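Local coordinates for protein glutathione S-transferase (Xanthomonas axonopodis pv. citri, PDB 6NV6) that binds glutathione and, as a theta class glutathione transferase, probably conjugates it to electrophilic substrates, at residues A3-G8 against T30-G35; A145-Q150 against P183-W188; G107-L112 against Y170-M175; L165-Y170 against R200-A205. All coordinates share one frame; numbering follows the deposited sequence.

In the fold
Interaction 1 lies in the thioredoxin-like N-terminal domain, pairing strands 4-7 and 29-32, and closes before the other three begin. Interactions 2 and 3 lie in the helical C-terminal domain, with centres about 18 Å apart, and touch where Leu185 and Gln186 pack on Phe173. Along the chain, interactions 2, 3 and 4 cross, because their segments alternate. Interactions 3 and 4 share Tyr170, have centres about 11 Å apart and touch through Phe109 and Phe168. Trp188 of interaction 2 packs on Gly166 and Ile169 of interaction 4. Interactions 1 and 2 are furthest apart, with centres about 33 Å from each other. Helix 163-174 carries interactions 3 and 4 and is packed by Leu185 and Trp188 of interaction 2, with the sheet lying to one side.

Interaction 1: residues A3-G8 against T30-G35; sequences AITIWG and TSIEVG
Thr5, Ile6 and Trp7 pair in parallel with Thr30, Ser31 and Ile32, and four backbone hydrogen bonds define the register. Thr30 N gives to Ile4 O, Ile6 N to Thr30 O, Ile32 N to Ile6 O and Gly8 N to Ile32 O, all at 2.8 to 3.0 Å. The short strand axes make an angle of 21°.

Packing is tightest on the face carrying Thr5, Trp7, Thr30 and Ile32. Ile32 lies beside the indole and points the same way, its CG2 3.7 Å from Trp7 CD1 and its CD1 3.5 Å from Trp7 NE1. Ile32 CD1, extended beyond CG1 (chi2 -180°), also meets Thr5 CG2 at 3.8 Å. That Thr5 methyl sits above one face of the indole, toward its rim.

On the face of Ile6 and Ser31 the segments touch less: Ser31 OG is 2.8 Å from a water near Ile6 O and Gly8 O. Ser31 OG is also hydrogen-bonded to Arg10 NE. Beyond the strand, exposed Val34 merely brings CG2 to the indole edge.

Strand 29-32 is an edge strand within this chain, 4-7 lies between it and antiparallel 57-60, and helix 13-25 connects the pair as a beta-alpha-beta unit, with Ile6 buried against that helix and Ile4 against helix 68-79.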
loop_
_atom_site.group_PDB
_atom_site.type_symbol
_atom_site.label_atom_id
_atom_site.label_comp_id
_atom_site.label_asym_id
_atom_site.label_seq_id
_atom_site.Cartn_x
_atom_site.Cartn_y
_atom_site.Cartn_z
ATOM N N ALA A 3 -9.085 14.289 16.652
ATOM C CA ALA A 3 -10.324 14.087 15.910
ATOM C C ALA A 3 -10.265 12.858 15.013
ATOM O O ALA A 3 -11.307 12.267 14.709
ATOM C CB ALA A 3 -10.641 15.325 15.068
ATOM N N ILE A 4 -9.071 12.469 14.568
ATOM C CA ILE A 4 -8.908 11.383 13.610
ATOM C C ILE A 4 -8.524 10.123 14.363
ATOM O O ILE A 4 -7.535 10.116 15.105
ATOM C CB ILE A 4 -7.848 11.720 12.550
ATOM C CG1 ILE A 4 -8.390 12.743 11.550
ATOM C CG2 ILE A 4 -7.401 10.455 11.823
ATOM C CD1 ILE A 4 -7.314 13.414 10.722
ATOM N N THR A 5 -9.288 9.052 14.162
ATOM C CA THR A 5 -8.945 7.753 14.725
ATOM C C THR A 5 -8.956 6.701 13.624
ATOM O O THR A 5 -9.848 6.693 12.767
ATOM C CB THR A 5 -9.915 7.375 15.847
ATOM O OG1 THR A 5 -9.952 8.440 16.805
ATOM C CG2 THR A 5 -9.492 6.094 16.541
ATOM N N ILE A 6 -7.964 5.813 13.654
ATOM C CA ILE A 6 -7.823 4.739 12.674
ATOM C C ILE A 6 -7.726 3.419 13.437
ATOM O O ILE A 6 -6.714 3.152 14.093
ATOM C CB ILE A 6 -6.597 4.947 11.770
ATOM C CG1 ILE A 6 -6.748 6.235 10.956
ATOM C CG2 ILE A 6 -6.383 3.751 10.868
ATOM C CD1 ILE A 6 -5.498 6.634 10.153
ATOM N N TRP A 7 -8.767 2.597 13.355
ATOM C CA TRP A 7 -8.762 1.283 13.978
ATOM C C TRP A 7 -8.143 0.274 13.031
ATOM O O TRP A 7 -8.402 0.309 11.824
ATOM C CB TRP A 7 -10.181 0.829 14.312
ATOM C CG TRP A 7 -10.797 1.467 15.516
ATOM C CD1 TRP A 7 -10.829 0.970 16.789
ATOM C CD2 TRP A 7 -11.492 2.705 15.548
ATOM N NE1 TRP A 7 -11.498 1.837 17.615
ATOM C CE2 TRP A 7 -11.916 2.912 16.874
ATOM C CE3 TRP A 7 -11.795 3.664 14.584
ATOM C CZ2 TRP A 7 -12.627 4.045 17.262
ATOM C CZ3 TRP A 7 -12.505 4.787 14.965
ATOM C CH2 TRP A 7 -12.917 4.970 16.292
ATOM N N GLY A 8 -7.349 -0.628 13.574
ATOM C CA GLY A 8 -6.902 -1.771 12.799
ATOM C C GLY A 8 -5.480 -2.217 13.086
ATOM O O GLY A 8 -4.617 -1.441 13.501
ATOM N N THR A 30 -5.122 9.163 16.283
ATOM C CA THR A 30 -5.005 7.992 17.137
ATOM C C THR A 30 -5.055 6.732 16.285
ATOM O O THR A 30 -5.892 6.615 15.381
ATOM C CB THR A 30 -6.140 7.958 18.164
ATOM O OG1 THR A 30 -6.154 9.185 18.902
ATOM C CG2 THR A 30 -5.998 6.777 19.102
ATOM N N SER A 31 -4.170 5.787 16.586
ATOM C CA SER A 31 -4.210 4.456 16.001
ATOM C C SER A 31 -4.570 3.459 17.091
ATOM O O SER A 31 -3.813 3.295 18.050
ATOM C CB SER A 31 -2.868 4.080 15.378
ATOM O OG SER A 31 -2.783 2.678 15.202
ATOM N N ILE A 32 -5.697 2.770 16.929
ATOM C CA ILE A 32 -6.158 1.781 17.896
ATOM C C ILE A 32 -5.993 0.394 17.296
ATOM O O ILE A 32 -6.459 0.127 16.182
ATOM C CB ILE A 32 -7.614 2.028 18.326
ATOM C CG1 ILE A 32 -7.751 3.400 18.996
ATOM C CG2 ILE A 32 -8.084 0.918 19.272
ATOM C CD1 ILE A 32 -9.161 3.719 19.453
ATOM N N GLU A 33 -5.333 -0.486 18.039
ATOM C CA GLU A 33 -5.158 -1.887 17.675
ATOM C C GLU A 33 -5.766 -2.716 18.794
ATOM O O GLU A 33 -5.252 -2.726 19.916
ATOM C CB GLU A 33 -3.685 -2.219 17.482
ATOM C CG GLU A 33 -3.432 -3.398 16.582
ATOM C CD GLU A 33 -1.951 -3.648 16.383
ATOM O OE1 GLU A 33 -1.182 -3.399 17.332
ATOM O OE2 GLU A 33 -1.542 -4.079 15.285
ATOM N N VAL A 34 -6.855 -3.389 18.498
ATOM C CA VAL A 34 -7.609 -4.122 19.507
ATOM C C VAL A 34 -7.087 -5.550 19.574
ATOM O O VAL A 34 -6.556 -6.092 18.600
ATOM C CB VAL A 34 -9.122 -4.063 19.192
ATOM C CG1 VAL A 34 -9.943 -4.845 20.214
ATOM C CG2 VAL A 34 -9.594 -2.619 19.137
ATOM N N GLY A 35 -7.212 -6.160 20.747
ATOM C CA GLY A 35 -6.822 -7.544 20.934
ATOM C C GLY A 35 -7.863 -8.349 21.691
ATOM O O GLY A 35 -7.827 -9.584 21.704
HETATM O O HOH W 1 -4.773 1.475 13.606
#

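Interaction 2: residues A145-Q150 against P183-W188; sequences AALAQQ and PHLQAW
Two rings of segment 183-188 receive aliphatic groups from segment 145-150: Ala148 settles on His184 and Leu147 on Trp188. Ala148 CB stands over the centre of the imidazole, 3.4 Å from the His184 ring centroid and 12° off its normal, a CH-pi contact made by a lone methyl. Over the indole the cover is double. Leu147 CD1 hangs toward the rim, 3.6 Å from Trp188 CD2, while Leu147 CD2 lies 4.1 Å from the centroid of the Trp188 five-membered ring. Leu185 O occupies the indole edge in plane, and the indole NE1 is hydrogen-bonded to Asp162 OD2.

A chi1 of -68° sets Leu147 CG beside the backbone N, and chi2 of 164° turns the methyls onto the indole; the side chain crosses Trp188 at a slant, and CD1 also meets Leu185 CD1 at 4.0 Å. No direct hydrogen bond spans the segments. A water joins them instead, donating to Leu147 O at 2.9 Å and to His184 O at 2.8 Å. Asp144 OD2, on helix 126-146, accepts from Leu185 N and, weakly, from His184 N near the start of the second helix.

The arrangement, Leu147 and Ala148 laid against the first turns of helix 183-193, belongs to the all-helical C-terminal domain characteristic of glutathione transferases.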
loop_
_atom_site.group_PDB
_atom_site.type_symbol
_atom_site.label_atom_id
_atom_site.label_comp_id
_atom_site.label_asym_id
_atom_site.label_seq_id
_atom_site.Cartn_x
_atom_site.Cartn_y
_atom_site.Cartn_z
ATOM N N ALA A 145 7.009 -1.675 -15.449
ATOM C CA ALA A 145 7.064 -1.007 -16.742
ATOM C C ALA A 145 6.613 0.445 -16.637
ATOM O O ALA A 145 7.180 1.329 -17.292
ATOM C CB ALA A 145 6.213 -1.768 -17.749
ATOM N N ALA A 146 5.594 0.716 -15.820
ATOM C CA ALA A 146 5.153 2.096 -15.664
ATOM C C ALA A 146 6.195 2.925 -14.929
ATOM O O ALA A 146 6.345 4.125 -15.198
ATOM C CB ALA A 146 3.812 2.143 -14.930
ATOM N N LEU A 147 6.935 2.300 -14.017
ATOM C CA LEU A 147 7.970 2.996 -13.269
ATOM C C LEU A 147 9.280 3.068 -14.028
ATOM O O LEU A 147 10.256 3.614 -13.504
ATOM C CB LEU A 147 8.166 2.321 -11.913
ATOM C CG LEU A 147 6.950 2.496 -10.986
ATOM C CD1 LEU A 147 7.017 1.510 -9.833
ATOM C CD2 LEU A 147 6.827 3.958 -10.478
ATOM N N ALA A 148 9.325 2.520 -15.237
ATOM C CA ALA A 148 10.383 2.825 -16.187
ATOM C C ALA A 148 10.068 4.062 -17.019
ATOM O O ALA A 148 10.969 4.604 -17.662
ATOM C CB ALA A 148 10.632 1.628 -17.112
ATOM N N GLN A 149 8.823 4.535 -17.000
ATOM C CA GLN A 149 8.416 5.724 -17.735
ATOM C C GLN A 149 8.402 6.969 -16.863
ATOM O O GLN A 149 8.767 8.051 -17.329
ATOM C CB GLN A 149 7.023 5.527 -18.348
ATOM C CG GLN A 149 6.943 4.500 -19.483
ATOM C CD GLN A 149 8.064 4.638 -20.514
ATOM O OE1 GLN A 149 8.287 5.716 -21.067
ATOM N NE2 GLN A 149 8.772 3.539 -20.777
ATOM N N GLN A 150 7.970 6.845 -15.613
ATOM C CA GLN A 150 7.959 7.924 -14.639
ATOM C C GLN A 150 8.462 7.368 -13.307
ATOM O O GLN A 150 8.346 6.170 -13.056
ATOM C CB GLN A 150 6.559 8.522 -14.454
ATOM C CG GLN A 150 5.902 8.954 -15.755
ATOM C CD GLN A 150 6.296 10.372 -16.152
ATOM O OE1 GLN A 150 6.825 11.131 -15.335
ATOM N NE2 GLN A 150 6.036 10.737 -17.414
ATOM N N PRO A 183 13.667 -3.885 -11.744
ATOM C CA PRO A 183 14.581 -2.884 -11.180
ATOM C C PRO A 183 13.975 -1.500 -11.058
ATOM O O PRO A 183 14.406 -0.719 -10.201
ATOM C CB PRO A 183 15.755 -2.887 -12.172
ATOM C CG PRO A 183 15.430 -4.000 -13.174
ATOM C CD PRO A 183 13.958 -4.124 -13.163
ATOM N N HIS A 184 13.012 -1.158 -11.914
ATOM C CA HIS A 184 12.339 0.124 -11.733
ATOM C C HIS A 184 11.414 0.069 -10.524
ATOM O O HIS A 184 11.404 0.986 -9.690
ATOM C CB HIS A 184 11.595 0.518 -13.009
ATOM C CG HIS A 184 12.451 0.444 -14.235
ATOM N ND1 HIS A 184 13.051 1.556 -14.789
ATOM C CD2 HIS A 184 12.841 -0.613 -14.988
ATOM C CE1 HIS A 184 13.764 1.187 -15.839
ATOM N NE2 HIS A 184 13.654 -0.122 -15.980
ATOM N N LEU A 185 10.655 -1.021 -10.399
ATOM C CA LEU A 185 9.886 -1.262 -9.187
ATOM C C LEU A 185 10.757 -1.138 -7.946
ATOM O O LEU A 185 10.354 -0.518 -6.959
ATOM C CB LEU A 185 9.250 -2.649 -9.257
ATOM C CG LEU A 185 8.282 -2.973 -8.124
ATOM C CD1 LEU A 185 6.940 -2.242 -8.314
ATOM C CD2 LEU A 185 8.101 -4.483 -8.012
ATOM N N GLN A 186 11.965 -1.708 -7.989
ATOM C CA GLN A 186 12.828 -1.722 -6.813
ATOM C C GLN A 186 13.379 -0.336 -6.488
ATOM O O GLN A 186 13.445 0.052 -5.314
ATOM C CB GLN A 186 13.971 -2.707 -7.030
ATOM C CG GLN A 186 15.002 -2.691 -5.919
ATOM C CD GLN A 186 16.008 -3.808 -6.050
ATOM O OE1 GLN A 186 15.726 -4.828 -6.687
ATOM N NE2 GLN A 186 17.192 -3.628 -5.451
ATOM N N ALA A 187 13.807 0.415 -7.508
ATOM C CA ALA A 187 14.315 1.764 -7.267
ATOM C C ALA A 187 13.223 2.669 -6.711
ATOM O O ALA A 187 13.509 3.580 -5.919
ATOM C CB ALA A 187 14.893 2.345 -8.558
ATOM N N TRP A 188 11.975 2.439 -7.129
ATOM C CA TRP A 188 10.837 3.150 -6.562
ATOM C C TRP A 188 10.673 2.814 -5.086
ATOM O O TRP A 188 10.478 3.707 -4.253
ATOM C CB TRP A 188 9.589 2.791 -7.367
ATOM C CG TRP A 188 8.224 3.137 -6.797
ATOM C CD1 TRP A 188 7.663 4.386 -6.698
ATOM C CD2 TRP A 188 7.216 2.213 -6.351
ATOM N NE1 TRP A 188 6.391 4.295 -6.196
ATOM C CE2 TRP A 188 6.086 2.976 -5.980
ATOM C CE3 TRP A 188 7.160 0.819 -6.228
ATOM C CZ2 TRP A 188 4.909 2.390 -5.476
ATOM C CZ3 TRP A 188 5.985 0.237 -5.734
ATOM C CH2 TRP A 188 4.879 1.026 -5.361
HETATM O O HOH W 2 11.520 3.539 -10.873
#

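Interaction 3: residues G107-L112 against Y170-M175; sequences GVFRDL and YAWFEM
Within the all-helical C-terminal domain of the glutathione transferase fold, Phe109 and Leu112 of the long helix 88-118 meet Ala171, Trp172 and Met175 at the C-terminal end of helix 163-174 and just beyond it. The short helical axes stay 11.3 Å apart at closest and make an angle of 41°, so the long side chains of Phe109, Leu112, Trp172 and Met175 span most of the distance while the backbones stay well separated. Phe109 does most of this: its CG is anti to the backbone N (chi1 177°), and the ring extends toward the second helix. Ala171 CB lies at the ring edge, near its plane, 3.5 Å from Phe109 CZ. The same ring crosses the indole at a slant, with Phe109 CE1 in the indole plane and 3.8 Å from Trp172 CE3.

Met175, the first residue to leave helical backbone angles, approaches Phe109 tip to tip. Its sulfur makes an oblique Met-aromatic contact, SD lying 5.1 Å from the Phe109 ring centroid. Leu112 crosses the indole at a slant, its CD2 4.0 Å from Trp172 CZ3.

All five residues are buried and no hydrogen bond crosses between the segments; Arg179 NH2 bonds the carbonyl oxygens of Trp172 and Met175. Helix 126-146 adds Ser136 and Leu140 against the indole. A bend at chi3 of Met175 (-40°) brings CE to two partners, 3.5 Å from Phe109 CE1 and 3.8 Å from Leu112 CD2.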
loop_
_atom_site.group_PDB
_atom_site.type_symbol
_atom_site.label_atom_id
_atom_site.label_comp_id
_atom_site.label_asym_id
_atom_site.label_seq_id
_atom_site.Cartn_x
_atom_site.Cartn_y
_atom_site.Cartn_z
ATOM N N GLY A 107 -5.492 -9.485 -4.310
ATOM C CA GLY A 107 -6.045 -10.806 -4.059
ATOM C C GLY A 107 -5.005 -11.902 -4.194
ATOM O O GLY A 107 -4.814 -12.709 -3.277
ATOM N N VAL A 108 -4.309 -11.943 -5.335
ATOM C CA VAL A 108 -3.290 -12.970 -5.532
ATOM C C VAL A 108 -2.147 -12.777 -4.547
ATOM O O VAL A 108 -1.600 -13.748 -4.013
ATOM C CB VAL A 108 -2.800 -12.995 -6.998
ATOM C CG1 VAL A 108 -2.047 -11.736 -7.354
ATOM C CG2 VAL A 108 -1.926 -14.227 -7.257
ATOM N N PHE A 109 -1.791 -11.526 -4.250
ATOM C CA PHE A 109 -0.667 -11.319 -3.353
ATOM C C PHE A 109 -1.022 -11.694 -1.926
ATOM O O PHE A 109 -0.206 -12.303 -1.225
ATOM C CB PHE A 109 -0.173 -9.884 -3.393
ATOM C CG PHE A 109 0.941 -9.639 -2.427
ATOM C CD1 PHE A 109 2.225 -10.062 -2.715
ATOM C CD2 PHE A 109 0.699 -9.055 -1.205
ATOM C CE1 PHE A 109 3.258 -9.867 -1.813
ATOM C CE2 PHE A 109 1.733 -8.862 -0.303
ATOM C CZ PHE A 109 3.013 -9.268 -0.613
ATOM N N ARG A 110 -2.220 -11.323 -1.464
ATOM C CA ARG A 110 -2.618 -11.742 -0.128
ATOM C C ARG A 110 -2.596 -13.260 -0.021
ATOM O O ARG A 110 -2.278 -13.809 1.042
ATOM C CB ARG A 110 -4.000 -11.188 0.223
ATOM N N ASP A 111 -2.882 -13.947 -1.130
ATOM C CA ASP A 111 -2.808 -15.403 -1.152
ATOM C C ASP A 111 -1.366 -15.875 -1.042
ATOM O O ASP A 111 -1.046 -16.741 -0.217
ATOM C CB ASP A 111 -3.456 -15.932 -2.429
ATOM C CG ASP A 111 -4.205 -17.221 -2.209
ATOM O OD1 ASP A 111 -5.058 -17.257 -1.293
ATOM O OD2 ASP A 111 -3.946 -18.190 -2.963
ATOM N N LEU A 112 -0.478 -15.313 -1.872
ATOM C CA LEU A 112 0.944 -15.609 -1.751
ATOM C C LEU A 112 1.419 -15.355 -0.333
ATOM O O LEU A 112 2.057 -16.207 0.289
ATOM C CB LEU A 112 1.759 -14.761 -2.733
ATOM C CG LEU A 112 3.271 -14.969 -2.580
ATOM C CD1 LEU A 112 3.671 -16.368 -3.017
ATOM C CD2 LEU A 112 4.048 -13.925 -3.345
ATOM N N TYR A 170 6.146 -3.167 0.302
ATOM C CA TYR A 170 6.966 -3.493 1.461
ATOM C C TYR A 170 6.925 -4.995 1.743
ATOM O O TYR A 170 7.968 -5.642 1.897
ATOM C CB TYR A 170 6.493 -2.694 2.675
ATOM C CG TYR A 170 7.166 -3.116 3.961
ATOM C CD1 TYR A 170 8.535 -2.945 4.135
ATOM C CD2 TYR A 170 6.437 -3.692 5.000
ATOM C CE1 TYR A 170 9.154 -3.322 5.295
ATOM C CE2 TYR A 170 7.055 -4.075 6.171
ATOM C CZ TYR A 170 8.413 -3.882 6.309
ATOM O OH TYR A 170 9.035 -4.254 7.473
ATOM N N ALA A 171 5.722 -5.569 1.796
ATOM C CA ALA A 171 5.614 -7.010 1.996
ATOM C C ALA A 171 6.313 -7.770 0.878
ATOM O O ALA A 171 7.058 -8.723 1.134
ATOM C CB ALA A 171 4.143 -7.417 2.093
ATOM N N TRP A 172 6.101 -7.348 -0.369
ATOM C CA TRP A 172 6.721 -8.020 -1.505
ATOM C C TRP A 172 8.234 -8.146 -1.348
ATOM O O TRP A 172 8.802 -9.214 -1.584
ATOM C CB TRP A 172 6.388 -7.268 -2.791
ATOM C CG TRP A 172 7.098 -7.777 -4.016
ATOM C CD1 TRP A 172 8.153 -7.183 -4.674
ATOM C CD2 TRP A 172 6.805 -8.978 -4.743
ATOM N NE1 TRP A 172 8.524 -7.945 -5.758
ATOM C CE2 TRP A 172 7.714 -9.048 -5.824
ATOM C CE3 TRP A 172 5.861 -9.996 -4.590
ATOM C CZ2 TRP A 172 7.699 -10.094 -6.741
ATOM C CZ3 TRP A 172 5.857 -11.035 -5.501
ATOM C CH2 TRP A 172 6.767 -11.076 -6.561
ATOM N N PHE A 173 8.904 -7.076 -0.942
ATOM C CA PHE A 173 10.357 -7.076 -0.964
ATOM C C PHE A 173 10.974 -7.655 0.299
ATOM O O PHE A 173 12.112 -8.139 0.252
ATOM C CB PHE A 173 10.875 -5.652 -1.188
ATOM C CG PHE A 173 10.896 -5.233 -2.639
ATOM C CD1 PHE A 173 11.723 -5.881 -3.547
ATOM C CD2 PHE A 173 10.068 -4.212 -3.100
ATOM C CE1 PHE A 173 11.741 -5.505 -4.879
ATOM C CE2 PHE A 173 10.084 -3.833 -4.432
ATOM C CZ PHE A 173 10.921 -4.483 -5.321
ATOM N N GLU A 174 10.261 -7.636 1.419
ATOM C CA GLU A 174 10.827 -8.114 2.671
ATOM C C GLU A 174 10.322 -9.494 3.054
ATOM O O GLU A 174 10.854 -10.090 3.995
ATOM C CB GLU A 174 10.549 -7.102 3.786
ATOM C CG GLU A 174 10.947 -5.666 3.401
ATOM C CD GLU A 174 12.432 -5.520 3.020
ATOM O OE1 GLU A 174 13.258 -6.275 3.579
ATOM O OE2 GLU A 174 12.775 -4.655 2.173
ATOM N N MET A 175 9.315 -10.007 2.349
ATOM C CA MET A 175 8.899 -11.403 2.383
ATOM C C MET A 175 10.059 -12.342 2.094
ATOM O O MET A 175 10.912 -12.038 1.250
ATOM C CB MET A 175 7.808 -11.684 1.352
ATOM C CG MET A 175 6.420 -11.711 1.890
ATOM S SD MET A 175 5.344 -12.523 0.699
ATOM C CE MET A 175 5.994 -11.870 -0.820
#

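Interaction 4: residues L165-Y170 against R200-A205; sequences LGSFIY and RGVMTA
Tyr170 reaches Thr204 by one hydrogen bond, the polar link between these segments: its OH donates to Thr204 O at 3.0 Å. The C=O...donor angle is 147°, and the hydroxyl is tilted 21° from the carbonyl plane; Thr204 O lies at the edge of the phenol, near its plane.

CH-pi contact comes next. Met203 CA stands over one face of the phenol, 3.8 Å from the Tyr170 ring centroid, and the Met203 side chain crosses that of Tyr170 at about a right angle, bringing CG within 3.8 Å of Tyr170 CE1. An inverse gamma turn centred on Met203 is closed by Thr204 N to Val202 O at 2.7 Å; it comes just after helix 196-201 and puts Met203 over the Tyr170 ring, on helix 163-174 of the C-terminal domain.

Apolar contact is carried by Val202. Its CG1, anti to the backbone N (chi1 -180°), meets Tyr170 CB at 3.7 Å and Ser167 CA at 3.9 Å, the side chains of Val202 and Tyr170 running antiparallel past one another. Ser167 OG is bonded to Ile163 O within its own helix.

Polar links toward the N-terminal domain leave from Thr204, whose OG1 bonds Arg10 O and Arg16 NH2, while Val202 also packs on Trp20 of helix 13-25.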
loop_
_atom_site.group_PDB
_atom_site.type_symbol
_atom_site.label_atom_id
_atom_site.label_comp_id
_atom_site.label_asym_id
_atom_site.label_seq_id
_atom_site.Cartn_x
_atom_site.Cartn_y
_atom_site.Cartn_z
ATOM N N LEU A 165 -0.281 0.609 -3.670
ATOM C CA LEU A 165 0.730 -0.385 -4.043
ATOM C C LEU A 165 1.999 -0.252 -3.199
ATOM O O LEU A 165 2.649 -1.262 -2.897
ATOM C CB LEU A 165 1.075 -0.274 -5.524
ATOM C CG LEU A 165 1.984 -1.382 -6.054
ATOM C CD1 LEU A 165 1.339 -2.759 -5.889
ATOM C CD2 LEU A 165 2.344 -1.132 -7.506
ATOM N N GLY A 166 2.366 0.978 -2.812
ATOM C CA GLY A 166 3.538 1.172 -1.975
ATOM C C GLY A 166 3.434 0.468 -0.636
ATOM O O GLY A 166 4.442 0.004 -0.094
ATOM N N SER A 167 2.220 0.365 -0.089
ATOM C CA SER A 167 2.055 -0.322 1.186
ATOM C C SER A 167 2.126 -1.835 1.031
ATOM O O SER A 167 2.517 -2.532 1.975
ATOM C CB SER A 167 0.739 0.096 1.846
ATOM O OG SER A 167 0.520 1.494 1.754
ATOM N N PHE A 168 1.751 -2.362 -0.138
ATOM C CA PHE A 168 1.940 -3.790 -0.386
ATOM C C PHE A 168 3.394 -4.111 -0.689
ATOM O O PHE A 168 3.911 -5.139 -0.232
ATOM C CB PHE A 168 1.073 -4.259 -1.555
ATOM C CG PHE A 168 -0.368 -4.491 -1.201
ATOM C CD1 PHE A 168 -0.783 -5.701 -0.685
ATOM C CD2 PHE A 168 -1.313 -3.498 -1.404
ATOM C CE1 PHE A 168 -2.118 -5.914 -0.370
ATOM C CE2 PHE A 168 -2.646 -3.707 -1.087
ATOM C CZ PHE A 168 -3.046 -4.924 -0.565
ATOM N N ILE A 169 4.071 -3.232 -1.438
ATOM C CA ILE A 169 5.381 -3.579 -1.983
ATOM C C ILE A 169 6.429 -3.700 -0.889
ATOM O O ILE A 169 7.497 -4.289 -1.118
ATOM C CB ILE A 169 5.812 -2.564 -3.055
ATOM C CG1 ILE A 169 6.480 -3.300 -4.211
ATOM C CG2 ILE A 169 6.733 -1.511 -2.473
ATOM C CD1 ILE A 169 5.504 -4.106 -5.036
ATOM N N TYR A 170 6.146 -3.167 0.302
ATOM C CA TYR A 170 6.966 -3.493 1.461
ATOM C C TYR A 170 6.925 -4.995 1.743
ATOM O O TYR A 170 7.968 -5.642 1.897
ATOM C CB TYR A 170 6.493 -2.694 2.675
ATOM C CG TYR A 170 7.166 -3.116 3.961
ATOM C CD1 TYR A 170 8.535 -2.945 4.135
ATOM C CD2 TYR A 170 6.437 -3.692 5.000
ATOM C CE1 TYR A 170 9.154 -3.322 5.295
ATOM C CE2 TYR A 170 7.055 -4.075 6.171
ATOM C CZ TYR A 170 8.413 -3.882 6.309
ATOM O OH TYR A 170 9.035 -4.254 7.473
ATOM N N ARG A 200 7.471 5.096 9.270
ATOM C CA ARG A 200 6.611 4.964 10.439
ATOM C C ARG A 200 5.262 4.346 10.092
ATOM O O ARG A 200 4.676 3.630 10.913
ATOM C CB ARG A 200 6.413 6.328 11.094
ATOM C CG ARG A 200 7.687 6.936 11.644
ATOM C CD ARG A 200 7.394 8.270 12.308
ATOM N NE ARG A 200 6.720 9.165 11.376
ATOM C CZ ARG A 200 7.318 10.171 10.743
ATOM N NH1 ARG A 200 6.670 10.855 9.803
ATOM N NH2 ARG A 200 8.596 10.432 10.998
ATOM N N GLY A 201 4.749 4.616 8.894
ATOM C CA GLY A 201 3.426 4.152 8.531
ATOM C C GLY A 201 3.363 2.756 7.947
ATOM O O GLY A 201 2.372 2.052 8.148
ATOM N N VAL A 202 4.402 2.336 7.226
ATOM C CA VAL A 202 4.355 1.112 6.440
ATOM C C VAL A 202 5.310 0.054 6.976
ATOM O O VAL A 202 4.945 -1.119 7.075
ATOM C CB VAL A 202 4.632 1.405 4.946
ATOM C CG1 VAL A 202 4.582 0.134 4.112
ATOM C CG2 VAL A 202 3.646 2.412 4.433
ATOM N N MET A 203 6.530 0.438 7.330
ATOM C CA MET A 203 7.559 -0.565 7.604
ATOM C C MET A 203 7.433 -1.036 9.048
ATOM O O MET A 203 8.239 -0.721 9.925
ATOM C CB MET A 203 8.945 -0.024 7.293
ATOM C CG MET A 203 9.074 0.479 5.861
ATOM S SD MET A 203 10.594 1.362 5.499
ATOM C CE MET A 203 11.717 -0.034 5.464
ATOM N N THR A 204 6.414 -1.849 9.275
ATOM C CA THR A 204 6.094 -2.401 10.576
ATOM C C THR A 204 6.470 -3.881 10.601
ATOM O O THR A 204 7.007 -4.435 9.633
ATOM C CB THR A 204 4.611 -2.183 10.894
ATOM O OG1 THR A 204 3.797 -2.893 9.947
ATOM C CG2 THR A 204 4.266 -0.697 10.836
ATOM N N ALA A 205 6.197 -4.524 11.731
ATOM C CA ALA A 205 6.423 -5.958 11.854
ATOM C C ALA A 205 5.728 -6.706 10.720
ATOM O O ALA A 205 4.512 -6.595 10.536
ATOM C CB ALA A 205 5.925 -6.447 13.215
#